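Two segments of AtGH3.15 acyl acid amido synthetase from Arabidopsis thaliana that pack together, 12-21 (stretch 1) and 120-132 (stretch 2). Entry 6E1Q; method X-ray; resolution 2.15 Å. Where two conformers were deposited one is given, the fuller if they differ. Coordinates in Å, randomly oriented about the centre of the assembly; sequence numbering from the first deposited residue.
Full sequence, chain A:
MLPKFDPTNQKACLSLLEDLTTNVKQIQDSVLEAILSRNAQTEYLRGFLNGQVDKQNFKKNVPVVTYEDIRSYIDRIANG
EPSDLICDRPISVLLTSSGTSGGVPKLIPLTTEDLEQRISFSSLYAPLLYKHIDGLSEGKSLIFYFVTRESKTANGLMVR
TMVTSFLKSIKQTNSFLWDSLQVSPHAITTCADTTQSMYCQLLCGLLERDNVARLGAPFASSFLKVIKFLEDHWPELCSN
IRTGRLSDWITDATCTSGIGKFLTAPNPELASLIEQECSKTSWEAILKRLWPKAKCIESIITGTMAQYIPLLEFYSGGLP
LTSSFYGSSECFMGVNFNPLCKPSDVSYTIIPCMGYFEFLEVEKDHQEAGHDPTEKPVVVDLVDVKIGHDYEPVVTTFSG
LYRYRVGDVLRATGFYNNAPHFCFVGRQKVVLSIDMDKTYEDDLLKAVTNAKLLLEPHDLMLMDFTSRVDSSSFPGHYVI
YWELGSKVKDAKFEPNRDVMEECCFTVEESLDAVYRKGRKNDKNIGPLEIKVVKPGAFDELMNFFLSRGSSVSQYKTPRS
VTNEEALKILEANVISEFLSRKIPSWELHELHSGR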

# COMPACT_ATOMS: atom_id res chain seq x y z
N ALA A 12 17.03 20.28 15.37
CA ALA A 12 16.11 20.04 16.48
C ALA A 12 15.20 18.86 16.17
O ALA A 12 14.87 18.07 17.07
CB ALA A 12 15.30 21.30 16.77
N CYS A 13 14.77 18.72 14.91
CA CYS A 13 13.88 17.62 14.55
C CYS A 13 14.60 16.27 14.68
O CYS A 13 14.06 15.33 15.28
CB CYS A 13 13.35 17.83 13.14
SG CYS A 13 12.09 19.14 13.01
N LEU A 14 15.81 16.17 14.13
CA LEU A 14 16.57 14.92 14.22
C LEU A 14 16.90 14.58 15.66
O LEU A 14 16.92 13.40 16.04
CB LEU A 14 17.85 15.03 13.39
CG LEU A 14 17.69 15.34 11.90
CD1 LEU A 14 19.04 15.67 11.28
CD2 LEU A 14 17.04 14.16 11.19
N SER A 15 17.18 15.60 16.48
CA SER A 15 17.44 15.34 17.89
C SER A 15 16.19 14.82 18.60
O SER A 15 16.29 13.96 19.48
CB SER A 15 17.96 16.60 18.58
OG SER A 15 17.91 16.45 19.98
N LEU A 16 15.01 15.29 18.20
CA LEU A 16 13.78 14.77 18.80
C LEU A 16 13.53 13.32 18.39
O LEU A 16 13.06 12.50 19.20
CB LEU A 16 12.60 15.64 18.40
CG LEU A 16 11.33 15.37 19.20
CD1 LEU A 16 11.63 15.49 20.69
CD2 LEU A 16 10.20 16.32 18.79
N LEU A 17 13.82 12.98 17.13
CA LEU A 17 13.67 11.59 16.70
C LEU A 17 14.59 10.67 17.51
O LEU A 17 14.23 9.52 17.80
CB LEU A 17 13.96 11.46 15.21
CG LEU A 17 13.00 12.12 14.21
CD1 LEU A 17 13.57 12.04 12.80
CD2 LEU A 17 11.61 11.47 14.27
N GLU A 18 15.78 11.15 17.87
CA GLU A 18 16.65 10.35 18.73
C GLU A 18 16.03 10.16 20.10
O GLU A 18 15.96 9.03 20.60
CB GLU A 18 18.05 10.99 18.83
CG GLU A 18 18.81 11.04 17.49
CD GLU A 18 18.89 9.69 16.76
OE1 GLU A 18 19.53 8.75 17.27
OE2 GLU A 18 18.32 9.57 15.65
N ASP A 19 15.54 11.24 20.72
CA ASP A 19 14.81 11.13 21.99
C ASP A 19 13.69 10.11 21.90
O ASP A 19 13.56 9.24 22.77
CB ASP A 19 14.23 12.49 22.40
CG ASP A 19 15.29 13.54 22.65
OD1 ASP A 19 16.50 13.19 22.67
OD2 ASP A 19 14.91 14.72 22.80
N LEU A 20 12.85 10.21 20.85
CA LEU A 20 11.67 9.37 20.73
C LEU A 20 12.02 7.89 20.62
O LEU A 20 11.26 7.04 21.09
CB LEU A 20 10.84 9.77 19.51
CG LEU A 20 10.13 11.12 19.60
CD1 LEU A 20 9.48 11.49 18.25
CD2 LEU A 20 9.09 11.11 20.70
N THR A 21 13.15 7.55 20.00
CA THR A 21 13.55 6.15 19.86
C THR A 21 14.48 5.69 20.97
O THR A 21 14.92 4.53 20.95
CB THR A 21 14.20 5.95 18.49
OG1 THR A 21 15.27 6.89 18.33
CG2 THR A 21 13.17 6.17 17.38
N SER A 120 1.74 16.27 12.26
CA SER A 120 2.85 16.76 13.08
C SER A 120 4.05 15.83 12.98
O SER A 120 5.17 16.28 12.68
CB SER A 120 2.38 16.88 14.53
OG SER A 120 3.19 17.76 15.28
N PHE A 121 3.85 14.53 13.21
CA PHE A 121 4.99 13.62 13.16
C PHE A 121 5.58 13.56 11.77
O PHE A 121 6.79 13.32 11.63
CB PHE A 121 4.62 12.20 13.61
CG PHE A 121 5.80 11.27 13.58
CD1 PHE A 121 6.73 11.28 14.62
CD2 PHE A 121 6.03 10.46 12.50
CE1 PHE A 121 7.84 10.47 14.57
CE2 PHE A 121 7.14 9.64 12.45
CZ PHE A 121 8.04 9.64 13.47
N SER A 122 4.76 13.75 10.73
CA SER A 122 5.28 13.73 9.37
C SER A 122 6.25 14.88 9.13
O SER A 122 7.22 14.73 8.37
CB SER A 122 4.13 13.80 8.36
OG SER A 122 4.50 13.21 7.12
N SER A 123 6.01 16.03 9.74
CA SER A 123 6.93 17.14 9.57
C SER A 123 8.15 16.96 10.45
O SER A 123 9.24 17.45 10.12
CB SER A 123 6.23 18.47 9.87
OG SER A 123 6.07 18.67 11.27
N LEU A 124 7.99 16.23 11.56
CA LEU A 124 9.14 15.86 12.36
C LEU A 124 10.09 14.96 11.58
O LEU A 124 11.32 15.04 11.75
CB LEU A 124 8.67 15.16 13.63
CG LEU A 124 9.74 14.86 14.67
CD1 LEU A 124 10.53 16.12 14.94
CD2 LEU A 124 9.08 14.36 15.94
N TYR A 125 9.56 14.12 10.71
CA TYR A 125 10.35 13.10 10.04
C TYR A 125 10.97 13.59 8.73
O TYR A 125 12.02 13.08 8.32
CB TYR A 125 9.49 11.85 9.80
CG TYR A 125 10.15 10.79 8.95
CD1 TYR A 125 11.12 9.95 9.50
CD2 TYR A 125 9.82 10.63 7.62
CE1 TYR A 125 11.74 8.96 8.72
CE2 TYR A 125 10.44 9.66 6.83
CZ TYR A 125 11.39 8.83 7.39
OH TYR A 125 11.99 7.86 6.59
N ALA A 126 10.35 14.57 8.07
CA ALA A 126 10.88 15.05 6.78
C ALA A 126 12.34 15.50 6.83
O ALA A 126 13.08 15.19 5.87
CB ALA A 126 9.97 16.17 6.25
N PRO A 127 12.83 16.21 7.85
CA PRO A 127 14.27 16.56 7.85
C PRO A 127 15.18 15.35 7.75
O PRO A 127 16.28 15.46 7.18
CB PRO A 127 14.46 17.30 9.18
CG PRO A 127 13.10 17.86 9.48
CD PRO A 127 12.13 16.83 8.99
N LEU A 128 14.77 14.19 8.27
CA LEU A 128 15.58 13.00 8.08
C LEU A 128 15.64 12.61 6.61
O LEU A 128 16.71 12.28 6.09
CB LEU A 128 15.05 11.85 8.93
CG LEU A 128 16.04 10.68 9.03
CD1 LEU A 128 16.03 10.12 10.41
CD2 LEU A 128 15.70 9.61 8.00
N LEU A 129 14.49 12.66 5.93
CA LEU A 129 14.49 12.42 4.49
C LEU A 129 15.40 13.41 3.78
O LEU A 129 16.25 13.02 2.98
CB LEU A 129 13.06 12.51 3.94
CG LEU A 129 12.09 11.35 4.18
CD1 LEU A 129 10.68 11.66 3.64
CD2 LEU A 129 12.65 10.04 3.60
N TYR A 130 15.24 14.71 4.10
CA TYR A 130 16.11 15.72 3.48
C TYR A 130 17.57 15.44 3.78
O TYR A 130 18.43 15.58 2.91
CB TYR A 130 15.74 17.12 3.95
CG TYR A 130 14.30 17.49 3.73
CD1 TYR A 130 13.60 17.00 2.65
CD2 TYR A 130 13.64 18.34 4.62
CE1 TYR A 130 12.28 17.33 2.45
CE2 TYR A 130 12.32 18.67 4.43
CZ TYR A 130 11.64 18.17 3.34
OH TYR A 130 10.33 18.51 3.15
N LYS A 131 17.87 15.04 5.01
CA LYS A 131 19.25 14.72 5.33
C LYS A 131 19.75 13.56 4.47
O LYS A 131 20.88 13.57 3.99
CB LYS A 131 19.40 14.40 6.82
CG LYS A 131 20.83 14.18 7.26
CD LYS A 131 20.90 13.83 8.74
CE LYS A 131 22.35 13.71 9.21
NZ LYS A 131 23.00 15.05 9.26
N HIS A 132 18.90 12.56 4.26
CA HIS A 132 19.35 11.39 3.53
C HIS A 132 19.30 11.58 2.01
O HIS A 132 20.18 11.11 1.30
CB HIS A 132 18.52 10.17 3.96
CG HIS A 132 18.92 9.63 5.29
ND1 HIS A 132 19.54 8.41 5.45
CD2 HIS A 132 18.82 10.15 6.54
CE1 HIS A 132 19.78 8.20 6.73
NE2 HIS A 132 19.35 9.24 7.41

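Both stretches are helical, and each belongs to a helix that begins earlier in the chain. Their axes approach to 8.3 Å, and their N-to-C directions make an angle of 109°, so the helices cross steeply and touch over a compact patch instead of running alongside each other. The backbones come nearest where Cys-13 faces Leu-124, with 5.5 Å between Cys-13 CA and Leu-124 CA; a turn further along the second helix, Leu-14 CA lies 6.5 Å from Leu-128 CA. The first helix has regular i to i+4 hydrogen bonding, as in Leu-17 N to Cys-13 O at 3.0 Å. The second is kinked around Pro-127. Proline has no amide hydrogen to donate, and Leu-128 N also lacks the bond to the turn before, making instead a weak hydrogen bond to Tyr-125 O at 3.0 Å. Regular bonding resumes beyond, with Tyr-130 N 2.8 Å from Ala-126 O.

No hydrogen bond links the two stretches, and the 506 Å² they bury is held by apolar packing. Two leucines interlock at its centre as knobs in holes. Leu-124, which has the largest area covered, sits among Cys-13, Leu-16, Leu-17 and Leu-20. Its branched end lets it meet several neighbours at once: Leu-124 CD1 lies 3.8 Å from Cys-13 CB, while Leu-124 CD2 reaches Leu-16 CD2 at 3.6 Å and Leu-20 CD1 at 3.7 Å. In return, Leu-17 sits among Phe-121, Leu-124, Tyr-125 and Leu-128. Its CA-to-CB bond points sideways, but the m,t rotamer brings its end nearer the second helix, where the two methyls part: Leu-17 CD2 is 3.9 Å from Phe-121 CE1, and Leu-17 CD1 is 3.9 Å from Leu-128 CD1.

Where the backbones are nearest, a small side chain fits well. Cys-13 points toward the second helix, and its CB packs 3.7 Å from Pro-127 CG. The proline thus serves twice, interrupting the helix's hydrogen bonding and offering a compact apolar ring to its neighbour.

Leu-14 reaches further along the second helix. Like Leu-17 it starts sideways and ends nearer, so that Leu-14 CD2 rests 3.6 Å from Leu-128 CA, close against the backbone. Its other methyl meets Lys-131, with Leu-14 CD1 3.6 Å from Lys-131 CD. Lysine suits this exposed position because its long aliphatic chain can cover a leucine while the charged amine stands farther off, with Lys-131 NZ 4.5 Å from Leu-14 CD1.

Toward the other end of the patch, Phe-121 extends its ring to the first helix from a sideways start. Leu-20 CD1 lies 4.2 Å from Phe-121 CE1, at the ring's edge and near its plane. The buried, apolar ring meets Leu-17 and Leu-20, one turn apart on the first helix, and both come closest at Phe-121 CE1. Ser-123, barely covered by the first helix, satisfies its hydroxyl within its own: Ser-123 OG donates a hydrogen bond to Ser-120 O at 2.9 Å.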